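Local atomic coordinates of monosaccharide ABC transporter substrate-binding protein, CUT2 family (Bradyrhizobium sp., PDB entry 4YHS), a protein that probably binds a sugar or related small solute outside the cytoplasmic membrane and hands it to an ABC importer of the CUT2 family. Residues 31-36 and 45-50; 160-165 and 323-328; 186-191 and 245-250. All blocks are in the same frame, centred on the assembly; numbering follows the deposited sequence.

Contact 1. Residues 31-36 and 45-50; sequences AAKIDP and SDVKYV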
ATOM      1  N   ALA A  31      -1.837  12.531  -6.379  1.00 17.03           N
ATOM      2  CA  ALA A  31      -1.628  12.276  -4.957  1.00 16.07           C
ATOM      3  C   ALA A  31      -2.727  12.955  -4.120  1.00 20.69           C
ATOM      4  O   ALA A  31      -3.571  13.700  -4.648  1.00 19.76           O
ATOM      5  CB  ALA A  31      -0.227  12.770  -4.539  1.00 13.29           C
ATOM      6  N   ALA A  32      -2.704  12.679  -2.811  1.00 20.56           N
ATOM      7  CA  ALA A  32      -3.604  13.283  -1.843  1.00 22.78           C
ATOM      8  C   ALA A  32      -2.792  13.647  -0.624  1.00 19.02           C
ATOM      9  O   ALA A  32      -2.141  12.775  -0.040  1.00 18.24           O
ATOM     10  CB  ALA A  32      -4.735  12.314  -1.466  1.00 20.18           C
ATOM     11  N   LYS A  33      -2.828  14.924  -0.238  1.00 22.01           N
ATOM     12  CA  LYS A  33      -2.070  15.352   0.925  1.00 25.88           C
ATOM     13  C   LYS A  33      -3.014  15.631   2.050  1.00 20.28           C
ATOM     14  O   LYS A  33      -4.201  15.929   1.838  1.00 21.27           O
ATOM     15  CB  LYS A  33      -1.235  16.580   0.631  1.00 21.63           C
ATOM     16  CG  LYS A  33      -2.014  17.799   0.220  1.00 27.04           C
ATOM     17  CD  LYS A  33      -1.028  18.934  -0.085  1.00 37.51           C
ATOM     18  CE  LYS A  33      -1.743  20.212  -0.469  1.00 43.59           C
ATOM     19  NZ  LYS A  33      -2.243  20.935   0.728  1.00 57.93           N
ATOM     20  N   ILE A  34      -2.451  15.584   3.252  1.00 21.74           N
ATOM     21  CA  ILE A  34      -3.201  15.757   4.467  1.00 18.79           C
ATOM     22  C   ILE A  34      -2.774  17.056   5.165  1.00 20.87           C
ATOM     23  O   ILE A  34      -1.583  17.298   5.352  1.00 26.08           O
ATOM     24  CB  ILE A  34      -2.999  14.568   5.416  1.00 22.41           C
ATOM     25  CG1 ILE A  34      -3.415  13.271   4.721  1.00 22.18           C
ATOM     26  CG2 ILE A  34      -3.784  14.789   6.716  1.00 20.48           C
ATOM     27  CD1 ILE A  34      -4.910  13.193   4.388  1.00 31.28           C
ATOM     28  N   ASP A  35      -3.773  17.863   5.515  1.00 22.92           N
ATOM     29  CA  ASP A  35      -3.608  19.121   6.254  1.00 28.51           C
ATOM     30  C   ASP A  35      -4.665  19.276   7.379  1.00 26.98           C
ATOM     31  O   ASP A  35      -5.861  19.112   7.148  1.00 32.63           O
ATOM     32  CB  ASP A  35      -3.723  20.325   5.323  1.00 31.32           C
ATOM     33  CG  ASP A  35      -2.631  20.377   4.293  1.00 43.27           C
ATOM     34  OD1 ASP A  35      -1.531  20.865   4.618  1.00 49.95           O
ATOM     35  OD2 ASP A  35      -2.882  19.946   3.151  1.00 54.02           O
ATOM     36  N   PRO A  36      -4.228  19.613   8.594  1.00 27.18           N
ATOM     37  CA  PRO A  36      -2.819  19.818   8.927  1.00 27.44           C
ATOM     38  C   PRO A  36      -2.046  18.514   8.895  1.00 31.65           C
ATOM     39  O   PRO A  36      -2.600  17.450   9.204  1.00 28.13           O
ATOM     40  CB  PRO A  36      -2.866  20.414  10.345  1.00 37.70           C
ATOM     41  CG  PRO A  36      -4.194  20.062  10.891  1.00 40.94           C
ATOM     42  CD  PRO A  36      -5.118  19.854   9.741  1.00 28.66           C
ATOM     43  N   SER A  45      -6.678  16.624   0.427  1.00 24.63           N
ATOM     44  CA  SER A  45      -6.971  17.326  -0.831  1.00 25.12           C
ATOM     45  C   SER A  45      -6.151  16.700  -1.962  1.00 29.78           C
ATOM     46  O   SER A  45      -5.044  16.209  -1.742  1.00 23.45           O
ATOM     47  CB  SER A  45      -6.680  18.816  -0.717  1.00 26.98           C
ATOM     48  OG  SER A  45      -5.345  19.029  -0.362  1.00 35.25           O
ATOM     49  N   ASP A  46      -6.706  16.704  -3.164  1.00 28.01           N
ATOM     50  CA  ASP A  46      -6.015  16.130  -4.314  1.00 22.25           C
ATOM     51  C   ASP A  46      -4.973  17.103  -4.850  1.00 27.47           C
ATOM     52  O   ASP A  46      -5.270  18.283  -5.052  1.00 32.46           O
ATOM     53  CB  ASP A  46      -7.017  15.768  -5.416  1.00 26.15           C
ATOM     54  CG  ASP A  46      -7.956  14.684  -4.998  1.00 36.01           C
ATOM     55  OD1 ASP A  46      -7.674  14.017  -3.980  1.00 29.94           O
ATOM     56  OD2 ASP A  46      -8.980  14.503  -5.676  1.00 42.00           O
ATOM     57  N   VAL A  47      -3.764  16.588  -5.087  1.00 22.09           N
ATOM     58  CA  VAL A  47      -2.658  17.346  -5.677  1.00 28.68           C
ATOM     59  C   VAL A  47      -1.806  16.491  -6.629  1.00 24.70           C
ATOM     60  O   VAL A  47      -1.693  15.290  -6.450  1.00 25.81           O
ATOM     61  CB  VAL A  47      -1.736  17.901  -4.581  1.00 31.01           C
ATOM     62  CG1 VAL A  47      -2.419  19.018  -3.831  1.00 48.70           C
ATOM     63  CG2 VAL A  47      -1.288  16.764  -3.627  1.00 27.83           C
ATOM     64  N   LYS A  48      -1.206  17.127  -7.639  1.00 23.31           N
ATOM     65  CA  LYS A  48      -0.141  16.486  -8.424  1.00 20.50           C
ATOM     66  C   LYS A  48       1.158  16.532  -7.650  1.00 26.48           C
ATOM     67  O   LYS A  48       1.566  17.617  -7.174  1.00 24.73           O
ATOM     68  CB  LYS A  48       0.047  17.196  -9.772  1.00 23.78           C
ATOM     69  CG  LYS A  48      -1.183  17.204 -10.627  1.00 31.45           C
ATOM     70  CD  LYS A  48      -1.389  15.850 -11.262  1.00 47.33           C
ATOM     71  CE  LYS A  48      -2.425  15.913 -12.373  1.00 56.01           C
ATOM     72  NZ  LYS A  48      -2.467  14.632 -13.126  1.00 59.22           N
ATOM     73  N   TYR A  49       1.817  15.380  -7.526  1.00 20.15           N
ATOM     74  CA  TYR A  49       3.099  15.336  -6.851  1.00 20.67           C
ATOM     75  C   TYR A  49       4.192  15.531  -7.886  1.00 22.71           C
ATOM     76  O   TYR A  49       4.253  14.795  -8.872  1.00 16.00           O
ATOM     77  CB  TYR A  49       3.338  14.020  -6.100  1.00 15.85           C
ATOM     78  CG  TYR A  49       4.560  14.142  -5.230  1.00 15.89           C
ATOM     79  CD1 TYR A  49       5.828  13.910  -5.740  1.00 20.98           C
ATOM     80  CD2 TYR A  49       4.455  14.558  -3.927  1.00 19.11           C
ATOM     81  CE1 TYR A  49       6.955  14.084  -4.955  1.00 21.80           C
ATOM     82  CE2 TYR A  49       5.571  14.728  -3.128  1.00 19.58           C
ATOM     83  CZ  TYR A  49       6.816  14.491  -3.639  1.00 23.28           C
ATOM     84  OH  TYR A  49       7.928  14.685  -2.832  1.00 19.69           O
ATOM     85  N   VAL A  50       5.016  16.550  -7.665  1.00 17.78           N
ATOM     86  CA  VAL A  50       6.155  16.852  -8.519  1.00 18.20           C
ATOM     87  C   VAL A  50       7.469  16.765  -7.760  1.00 18.94           C
ATOM     88  O   VAL A  50       7.712  17.558  -6.851  1.00 21.04           O
ATOM     89  CB  VAL A  50       6.014  18.264  -9.127  1.00 27.89           C
ATOM     90  CG1 VAL A  50       7.143  18.528 -10.080  1.00 28.43           C
ATOM     91  CG2 VAL A  50       4.677  18.390  -9.838  1.00 33.27           C
TER
HETATM   92  O   HOH W   1      -5.266  18.963   2.400  1.00 32.89           O
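Ala-31 and Val-47 exchange two backbone hydrogen bonds, Ala-31 N to Val-47 O at 2.8 Å and Val-47 N to Ala-31 O at 2.9 Å. The strands are strongly twisted against each other, the directions of their short segments lying 124° apart. Lys-33 and Ser-45 form the next hydrogen-bonded pair, and Ala-32 with Asp-46 the non-hydrogen-bonded pair between them. A water bridges Ser-45 OG to Asp-35 OD2, which also takes a salt bridge from Lys-33 NZ (2.7 Å) on the syn side, 30° out of the carboxylate plane. With CG set between its backbone N and carbonyl carbon (chi1 61°), Lys-33 runs over Ser-45 and crosses Val-47 at about a right angle, CE lying 3.6 Å from Val-47 CG1. Trimmed to an alanine here, the side chain would probably leave Asp-35 without its charged mate and the Val-47 methyls without cover. Ala-31 CB packs against Tyr-49 CB at 4.1 Å. The two strands make a beta hairpin: strand 29-35 pairs on with strand 322-331, Asp-46 reaches Lys-326 there, and Tyr-49 leans on helix 299-314, its hydroxyl bonded to Asp-308.

Contact 2. Residues 160-165 and 323-328; sequences SLVSFY and VGPKIF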
ATOM      1  N   SER A 160       5.096   9.430   3.817  1.00 15.41           N
ATOM      2  CA  SER A 160       4.763   8.945   2.473  1.00 15.53           C
ATOM      3  C   SER A 160       4.021   7.627   2.648  1.00 12.03           C
ATOM      4  O   SER A 160       4.643   6.561   2.816  1.00 12.42           O
ATOM      5  CB  SER A 160       6.016   8.749   1.644  1.00 14.32           C
ATOM      6  OG  SER A 160       5.686   8.352   0.334  1.00 15.48           O
ATOM      7  N   LEU A 161       2.702   7.696   2.624  1.00 13.71           N
ATOM      8  CA  LEU A 161       1.904   6.535   2.920  1.00 11.92           C
ATOM      9  C   LEU A 161       0.437   6.754   2.563  1.00 15.80           C
ATOM     10  O   LEU A 161       0.011   7.868   2.213  1.00 14.94           O
ATOM     11  CB  LEU A 161       2.037   6.182   4.405  1.00 16.34           C
ATOM     12  CG  LEU A 161       2.030   7.349   5.393  1.00 17.45           C
ATOM     13  CD1 LEU A 161       0.653   7.941   5.542  1.00 18.13           C
ATOM     14  CD2 LEU A 161       2.542   6.845   6.762  1.00 19.76           C
ATOM     15  N   VAL A 162      -0.333   5.669   2.632  1.00 13.92           N
ATOM     16  CA  VAL A 162      -1.786   5.746   2.406  1.00 17.13           C
ATOM     17  C   VAL A 162      -2.536   5.135   3.578  1.00 18.74           C
ATOM     18  O   VAL A 162      -1.908   4.576   4.492  1.00 20.03           O
ATOM     19  CB  VAL A 162      -2.203   5.025   1.100  1.00 15.35           C
ATOM     20  CG1 VAL A 162      -1.337   5.515  -0.059  1.00 13.86           C
ATOM     21  CG2 VAL A 162      -2.102   3.494   1.242  1.00 15.11           C
ATOM     22  N   SER A 163      -3.867   5.278   3.558  1.00 16.21           N
ATOM     23  CA  SER A 163      -4.762   4.666   4.559  1.00 16.86           C
ATOM     24  C   SER A 163      -5.500   3.458   4.025  1.00 16.28           C
ATOM     25  O   SER A 163      -6.030   3.518   2.905  1.00 16.25           O
ATOM     26  CB  SER A 163      -5.803   5.697   5.032  1.00 22.16           C
ATOM     27  OG  SER A 163      -6.761   5.103   5.902  1.00 22.40           O
ATOM     28  N   PHE A 164      -5.551   2.373   4.819  1.00 16.91           N
ATOM     29  CA  PHE A 164      -6.309   1.186   4.431  1.00 16.19           C
ATOM     30  C   PHE A 164      -7.814   1.472   4.507  1.00 14.12           C
ATOM     31  O   PHE A 164      -8.584   0.756   3.898  1.00 14.72           O
ATOM     32  CB  PHE A 164      -5.927  -0.029   5.282  1.00 15.12           C
ATOM     33  CG  PHE A 164      -4.963  -0.968   4.580  1.00 13.34           C
ATOM     34  CD1 PHE A 164      -5.404  -1.804   3.579  1.00 21.29           C
ATOM     35  CD2 PHE A 164      -3.620  -0.977   4.925  1.00 25.57           C
ATOM     36  CE1 PHE A 164      -4.523  -2.648   2.921  1.00 27.78           C
ATOM     37  CE2 PHE A 164      -2.743  -1.829   4.280  1.00 27.87           C
ATOM     38  CZ  PHE A 164      -3.191  -2.656   3.282  1.00 27.92           C
ATOM     39  N   TYR A 165      -8.221   2.542   5.209  1.00 13.31           N
ATOM     40  CA  TYR A 165      -9.629   2.941   5.158  1.00 16.42           C
ATOM     41  C   TYR A 165      -9.978   3.267   3.706  1.00 13.69           C
ATOM     42  O   TYR A 165     -10.989   2.808   3.151  1.00 16.09           O
ATOM     43  CB  TYR A 165      -9.916   4.157   6.045  1.00 17.26           C
ATOM     44  CG  TYR A 165     -11.354   4.623   5.962  1.00 20.39           C
ATOM     45  CD1 TYR A 165     -11.764   5.514   4.984  1.00 18.55           C
ATOM     46  CD2 TYR A 165     -12.308   4.165   6.857  1.00 18.95           C
ATOM     47  CE1 TYR A 165     -13.070   5.932   4.898  1.00 23.56           C
ATOM     48  CE2 TYR A 165     -13.625   4.567   6.759  1.00 22.13           C
ATOM     49  CZ  TYR A 165     -13.990   5.462   5.791  1.00 22.44           C
ATOM     50  OH  TYR A 165     -15.285   5.882   5.709  1.00 23.55           O
ATOM     51  N   VAL A 323       1.659  12.974   2.635  1.00 15.58           N
ATOM     52  CA  VAL A 323       1.060  12.688   1.324  1.00 18.20           C
ATOM     53  C   VAL A 323       1.121  11.199   0.963  1.00 20.56           C
ATOM     54  O   VAL A 323       2.006  10.450   1.397  1.00 15.20           O
ATOM     55  CB  VAL A 323       1.757  13.565   0.208  1.00 16.78           C
ATOM     56  CG1 VAL A 323       3.257  13.237   0.068  1.00 14.12           C
ATOM     57  CG2 VAL A 323       1.038  13.497  -1.141  1.00 16.80           C
ATOM     58  N   GLY A 324       0.134  10.781   0.183  1.00 17.15           N
ATOM     59  CA  GLY A 324       0.112   9.465  -0.430  1.00 17.96           C
ATOM     60  C   GLY A 324      -0.312   9.538  -1.882  1.00 18.01           C
ATOM     61  O   GLY A 324      -0.982  10.488  -2.291  1.00 16.02           O
ATOM     62  N   PRO A 325       0.080   8.537  -2.680  1.00 13.73           N
ATOM     63  CA  PRO A 325      -0.509   8.447  -4.013  1.00 14.33           C
ATOM     64  C   PRO A 325      -2.040   8.380  -3.920  1.00 12.02           C
ATOM     65  O   PRO A 325      -2.578   7.850  -2.958  1.00 14.04           O
ATOM     66  CB  PRO A 325       0.056   7.136  -4.558  1.00 15.60           C
ATOM     67  CG  PRO A 325       1.317   6.940  -3.824  1.00 12.22           C
ATOM     68  CD  PRO A 325       1.061   7.459  -2.454  1.00 12.84           C
ATOM     69  N   LYS A 326      -2.714   8.950  -4.900  1.00 13.64           N
ATOM     70  CA  LYS A 326      -4.165   8.847  -4.975  1.00 12.87           C
ATOM     71  C   LYS A 326      -4.539   7.437  -5.347  1.00 18.12           C
ATOM     72  O   LYS A 326      -4.124   6.900  -6.374  1.00 17.80           O
ATOM     73  CB  LYS A 326      -4.724   9.839  -5.987  1.00 16.79           C
ATOM     74  CG  LYS A 326      -6.214   9.811  -6.149  1.00 19.89           C
ATOM     75  CD  LYS A 326      -6.863  10.618  -5.057  1.00 23.49           C
ATOM     76  CE  LYS A 326      -8.398  10.629  -5.155  1.00 28.02           C
ATOM     77  NZ  LYS A 326      -8.986  11.229  -3.923  1.00 29.62           N
ATOM     78  N   ILE A 327      -5.353   6.823  -4.512  1.00 16.64           N
ATOM     79  CA  ILE A 327      -5.715   5.437  -4.739  1.00 14.74           C
ATOM     80  C   ILE A 327      -6.766   5.367  -5.846  1.00 19.02           C
ATOM     81  O   ILE A 327      -7.689   6.180  -5.885  1.00 18.05           O
ATOM     82  CB  ILE A 327      -6.228   4.804  -3.446  1.00 14.31           C
ATOM     83  CG1 ILE A 327      -5.088   4.674  -2.450  1.00 15.26           C
ATOM     84  CG2 ILE A 327      -6.868   3.428  -3.729  1.00 16.23           C
ATOM     85  CD1 ILE A 327      -5.564   4.561  -1.006  1.00 23.38           C
ATOM     86  N   PHE A 328      -6.603   4.388  -6.746  1.00 17.56           N
ATOM     87  CA  PHE A 328      -7.514   4.171  -7.860  1.00 20.69           C
ATOM     88  C   PHE A 328      -7.689   2.682  -8.058  1.00 15.93           C
ATOM     89  O   PHE A 328      -6.811   1.880  -7.702  1.00 15.92           O
ATOM     90  CB  PHE A 328      -7.007   4.818  -9.165  1.00 16.79           C
ATOM     91  CG  PHE A 328      -5.644   4.334  -9.612  1.00 15.34           C
ATOM     92  CD1 PHE A 328      -4.488   4.954  -9.147  1.00 16.56           C
ATOM     93  CD2 PHE A 328      -5.517   3.310 -10.534  1.00 25.89           C
ATOM     94  CE1 PHE A 328      -3.220   4.542  -9.564  1.00 23.66           C
ATOM     95  CE2 PHE A 328      -4.253   2.878 -10.945  1.00 21.39           C
ATOM     96  CZ  PHE A 328      -3.109   3.499 -10.463  1.00 29.32           C
TER
HETATM   97  O   HOH W   2       3.447   8.931  -0.704  1.00 24.76           O
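Leu-161 N donates to Val-323 O at 3.1 Å, the one direct hydrogen bond between the segments. A water links the same oxygen to Ser-160 OG, and the CA-H of Ser-160 approaches it as well (CA to Val-323 O 3.3 Å). The serine hydroxyl, swung away from its own backbone N (chi1 -177°), has a further partner in Gln-302 O on helix 299-314. Ser-160 and Val-323 form a parallel bridge, where strand 158-160 runs beside strand 322-331.

Beyond the bridge the backbones still touch. Gly-324 CA lies 3.1 Å from Leu-161 O, a CA-H...O contact, and a beta carbon on this glycine would run into that oxygen.

Apolar contacts follow. Val-162 has CG1 anti to its carbonyl carbon (chi1 -51°), which brings this methyl to Pro-325 CD at 3.9 Å, the two side chains crossing at about a right angle. On the same valine, CB meets Ile-327 CD1 at 4.0 Å. That methyl also comes near Ser-163 O, and the Ile-327 side chain packs on Thr-166, Met-167 and Glu-170 of helix 164-178.

Ser-163 is the N-cap of this helix: its OG accepts from Tyr-165 N at 3.0 Å.

The touching parts run about 48° apart, consistent with two of the chain crossings between lobes in this bilobed binding-protein fold. One direct hydrogen bond at the bridge, followed by valine, proline and isoleucine contacts, probably leaves the junction some freedom to bend.

Contact 3. Residues 186-191 and 245-250; sequences VVVGWF and IRYVAG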
ATOM      1  N   VAL A 186     -27.794  -7.271  -4.792  1.00 26.48           N
ATOM      2  CA  VAL A 186     -26.728  -8.225  -5.102  1.00 27.35           C
ATOM      3  C   VAL A 186     -25.942  -8.484  -3.846  1.00 31.58           C
ATOM      4  O   VAL A 186     -25.745  -7.577  -3.038  1.00 25.47           O
ATOM      5  CB  VAL A 186     -25.769  -7.733  -6.216  1.00 24.54           C
ATOM      6  CG1 VAL A 186     -26.511  -7.595  -7.539  1.00 31.51           C
ATOM      7  CG2 VAL A 186     -25.099  -6.406  -5.822  1.00 27.91           C
ATOM      8  N   VAL A 187     -25.515  -9.731  -3.671  1.00 25.95           N
ATOM      9  CA  VAL A 187     -24.901 -10.158  -2.414  1.00 28.84           C
ATOM     10  C   VAL A 187     -23.398 -10.216  -2.540  1.00 23.63           C
ATOM     11  O   VAL A 187     -22.873 -10.797  -3.493  1.00 20.05           O
ATOM     12  CB  VAL A 187     -25.454 -11.541  -1.987  1.00 25.09           C
ATOM     13  CG1 VAL A 187     -24.771 -12.042  -0.727  1.00 26.31           C
ATOM     14  CG2 VAL A 187     -26.960 -11.451  -1.800  1.00 24.51           C
ATOM     15  N   VAL A 188     -22.698  -9.577  -1.600  1.00 20.45           N
ATOM     16  CA  VAL A 188     -21.241  -9.637  -1.569  1.00 21.64           C
ATOM     17  C   VAL A 188     -20.776 -10.477  -0.388  1.00 23.17           C
ATOM     18  O   VAL A 188     -21.152 -10.206   0.747  1.00 21.83           O
ATOM     19  CB  VAL A 188     -20.594  -8.244  -1.424  1.00 18.39           C
ATOM     20  CG1 VAL A 188     -19.085  -8.375  -1.308  1.00 17.73           C
ATOM     21  CG2 VAL A 188     -20.995  -7.316  -2.600  1.00 22.27           C
ATOM     22  N   GLY A 189     -19.907 -11.446  -0.659  1.00 20.43           N
ATOM     23  CA  GLY A 189     -19.196 -12.153   0.389  1.00 23.35           C
ATOM     24  C   GLY A 189     -17.926 -11.365   0.633  1.00 17.93           C
ATOM     25  O   GLY A 189     -17.223 -11.071  -0.301  1.00 18.10           O
ATOM     26  N   TRP A 190     -17.686 -10.997   1.887  1.00 17.44           N
ATOM     27  CA  TRP A 190     -16.617 -10.063   2.281  1.00 16.98           C
ATOM     28  C   TRP A 190     -15.679 -10.762   3.266  1.00 15.89           C
ATOM     29  O   TRP A 190     -16.128 -11.284   4.298  1.00 20.24           O
ATOM     30  CB  TRP A 190     -17.261  -8.806   2.862  1.00 18.24           C
ATOM     31  CG  TRP A 190     -16.334  -7.738   3.420  1.00 16.31           C
ATOM     32  CD1 TRP A 190     -16.387  -7.223   4.664  1.00 17.03           C
ATOM     33  CD2 TRP A 190     -15.258  -7.053   2.750  1.00 21.98           C
ATOM     34  NE1 TRP A 190     -15.421  -6.271   4.838  1.00 20.89           N
ATOM     35  CE2 TRP A 190     -14.713  -6.140   3.676  1.00 19.78           C
ATOM     36  CE3 TRP A 190     -14.713  -7.119   1.473  1.00 20.19           C
ATOM     37  CZ2 TRP A 190     -13.649  -5.299   3.362  1.00 18.53           C
ATOM     38  CZ3 TRP A 190     -13.647  -6.287   1.158  1.00 20.28           C
ATOM     39  CH2 TRP A 190     -13.130  -5.396   2.087  1.00 19.78           C
ATOM     40  N   PHE A 191     -14.384 -10.757   2.936  1.00 16.14           N
ATOM     41  CA  PHE A 191     -13.372 -11.567   3.598  1.00 17.89           C
ATOM     42  C   PHE A 191     -12.187 -10.681   3.908  1.00 17.13           C
ATOM     43  O   PHE A 191     -11.222 -10.660   3.150  1.00 18.16           O
ATOM     44  CB  PHE A 191     -12.957 -12.724   2.705  1.00 14.83           C
ATOM     45  CG  PHE A 191     -14.112 -13.598   2.305  1.00 15.67           C
ATOM     46  CD1 PHE A 191     -14.519 -14.658   3.109  1.00 16.48           C
ATOM     47  CD2 PHE A 191     -14.818 -13.345   1.147  1.00 17.83           C
ATOM     48  CE1 PHE A 191     -15.598 -15.460   2.742  1.00 18.09           C
ATOM     49  CE2 PHE A 191     -15.908 -14.152   0.785  1.00 18.48           C
ATOM     50  CZ  PHE A 191     -16.294 -15.199   1.601  1.00 18.76           C
ATOM     51  N   ILE A 245     -24.444 -15.756  -4.200  1.00 21.53           N
ATOM     52  CA  ILE A 245     -23.463 -14.687  -4.013  1.00 24.13           C
ATOM     53  C   ILE A 245     -23.078 -14.183  -5.390  1.00 26.61           C
ATOM     54  O   ILE A 245     -22.891 -14.993  -6.294  1.00 21.69           O
ATOM     55  CB  ILE A 245     -22.199 -15.159  -3.272  1.00 27.61           C
ATOM     56  CG1 ILE A 245     -22.470 -15.316  -1.784  1.00 35.96           C
ATOM     57  CG2 ILE A 245     -21.079 -14.136  -3.390  1.00 30.25           C
ATOM     58  CD1 ILE A 245     -21.323 -15.994  -1.041  1.00 34.07           C
ATOM     59  N   ARG A 246     -22.987 -12.864  -5.556  1.00 20.81           N
ATOM     60  CA  ARG A 246     -22.594 -12.272  -6.847  1.00 18.77           C
ATOM     61  C   ARG A 246     -21.107 -11.866  -6.862  1.00 20.46           C
ATOM     62  O   ARG A 246     -20.439 -11.954  -7.893  1.00 18.86           O
ATOM     63  CB  ARG A 246     -23.488 -11.065  -7.142  1.00 26.46           C
ATOM     64  CG  ARG A 246     -23.173 -10.356  -8.440  1.00 27.58           C
ATOM     65  CD  ARG A 246     -23.395 -11.265  -9.646  1.00 28.39           C
ATOM     66  NE  ARG A 246     -23.029 -10.566 -10.875  1.00 37.17           N
ATOM     67  CZ  ARG A 246     -21.794 -10.486 -11.354  1.00 36.11           C
ATOM     68  NH1 ARG A 246     -20.779 -11.080 -10.725  1.00 27.91           N
ATOM     69  NH2 ARG A 246     -21.576  -9.809 -12.473  1.00 39.23           N
ATOM     70  N   TYR A 247     -20.597 -11.421  -5.715  1.00 19.90           N
ATOM     71  CA  TYR A 247     -19.187 -11.033  -5.594  1.00 17.71           C
ATOM     72  C   TYR A 247     -18.535 -11.640  -4.380  1.00 18.63           C
ATOM     73  O   TYR A 247     -19.155 -11.740  -3.326  1.00 18.41           O
ATOM     74  CB  TYR A 247     -19.005  -9.520  -5.482  1.00 18.03           C
ATOM     75  CG  TYR A 247     -19.531  -8.753  -6.648  1.00 16.99           C
ATOM     76  CD1 TYR A 247     -18.811  -8.666  -7.817  1.00 20.92           C
ATOM     77  CD2 TYR A 247     -20.764  -8.124  -6.576  1.00 19.49           C
ATOM     78  CE1 TYR A 247     -19.287  -7.963  -8.893  1.00 26.97           C
ATOM     79  CE2 TYR A 247     -21.268  -7.413  -7.659  1.00 24.40           C
ATOM     80  CZ  TYR A 247     -20.500  -7.335  -8.815  1.00 20.05           C
ATOM     81  OH  TYR A 247     -20.945  -6.649  -9.912  1.00 24.39           O
ATOM     82  N   VAL A 248     -17.271 -12.012  -4.553  1.00 20.11           N
ATOM     83  CA  VAL A 248     -16.397 -12.420  -3.470  1.00 15.14           C
ATOM     84  C   VAL A 248     -15.305 -11.365  -3.386  1.00 14.13           C
ATOM     85  O   VAL A 248     -14.530 -11.189  -4.330  1.00 16.51           O
ATOM     86  CB  VAL A 248     -15.807 -13.811  -3.715  1.00 15.10           C
ATOM     87  CG1 VAL A 248     -14.612 -14.103  -2.791  1.00 17.90           C
ATOM     88  CG2 VAL A 248     -16.898 -14.852  -3.563  1.00 19.62           C
ATOM     89  N   ALA A 249     -15.296 -10.618  -2.295  1.00 15.83           N
ATOM     90  CA  ALA A 249     -14.325  -9.548  -2.129  1.00 15.44           C
ATOM     91  C   ALA A 249     -13.611  -9.708  -0.815  1.00 14.22           C
ATOM     92  O   ALA A 249     -14.207 -10.110   0.186  1.00 19.22           O
ATOM     93  CB  ALA A 249     -14.984  -8.189  -2.184  1.00 14.83           C
ATOM     94  N   GLY A 250     -12.333  -9.341  -0.805  1.00 15.06           N
ATOM     95  CA  GLY A 250     -11.592  -9.400   0.446  1.00 16.19           C
ATOM     96  C   GLY A 250     -10.102  -9.251   0.217  1.00 19.09           C
ATOM     97  O   GLY A 250      -9.691  -8.504  -0.665  1.00 15.96           O
TER
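Val-187 O is gripped by two neighbouring amides, Arg-246 N at 2.9 Å and Tyr-247 N at 3.2 Å, both lying in its carbonyl plane. From there the strands run parallel: Gly-189 N donates to Tyr-247 O, Ala-249 N to Gly-189 O in an almost straight bond (178° at the hydrogen), and Phe-191 N to Ala-249 O. Strands 186-191 and 247-250 are the inner pair of a four-stranded parallel sheet of order 2-1-3-4, the Rossmann-like core of one lobe; the chain between them passes through helix 198-211, edge strand 216-218 and helix 228-241. On the face with Val-188, Ala-249 CB sits at the edge of the Trp-190 indole, in its plane, 3.8 Å from CE3. Trp-190 NE1 bonds Asn-204, and its ring stacks on Phe-207. Val-188 CG2 touches Tyr-247 CD2 at 4.1 Å, while Arg-246 CG lies over one face of the tyrosine ring, toward its rim; Arg-246 ends in a salt bridge with Asp-272. On the other face Phe-191 turns CG anti to its carbonyl carbon (chi1 -57°), which brings CE2 beside Gly-189 and 3.8 Å from Val-248 CG1. The ring also packs on Leu-234 and Val-235 of helix 228-241.

In the fold
Contacts 1 and 2 share the mixed sheet of one lobe and lie 10 Å apart, centre to centre. Strand 322-331 stands between strands 29-35 and 158-160, which ties the N-terminal hairpin to the place where the chain leaves the sheet. Contact 3 belongs to the four-stranded parallel sheet of the other lobe, its centre 24 Å from that of contact 2 and 32 Å from that of contact 1. Contact 1 closes first along the chain; contact 2 then opens, and helix 164-178 leads to strand 186-191, so contact 3 forms before residues 323-328 return. Contact 2 lies where the chain passes between the lobes, whose cleft probably holds the solute, as in this family.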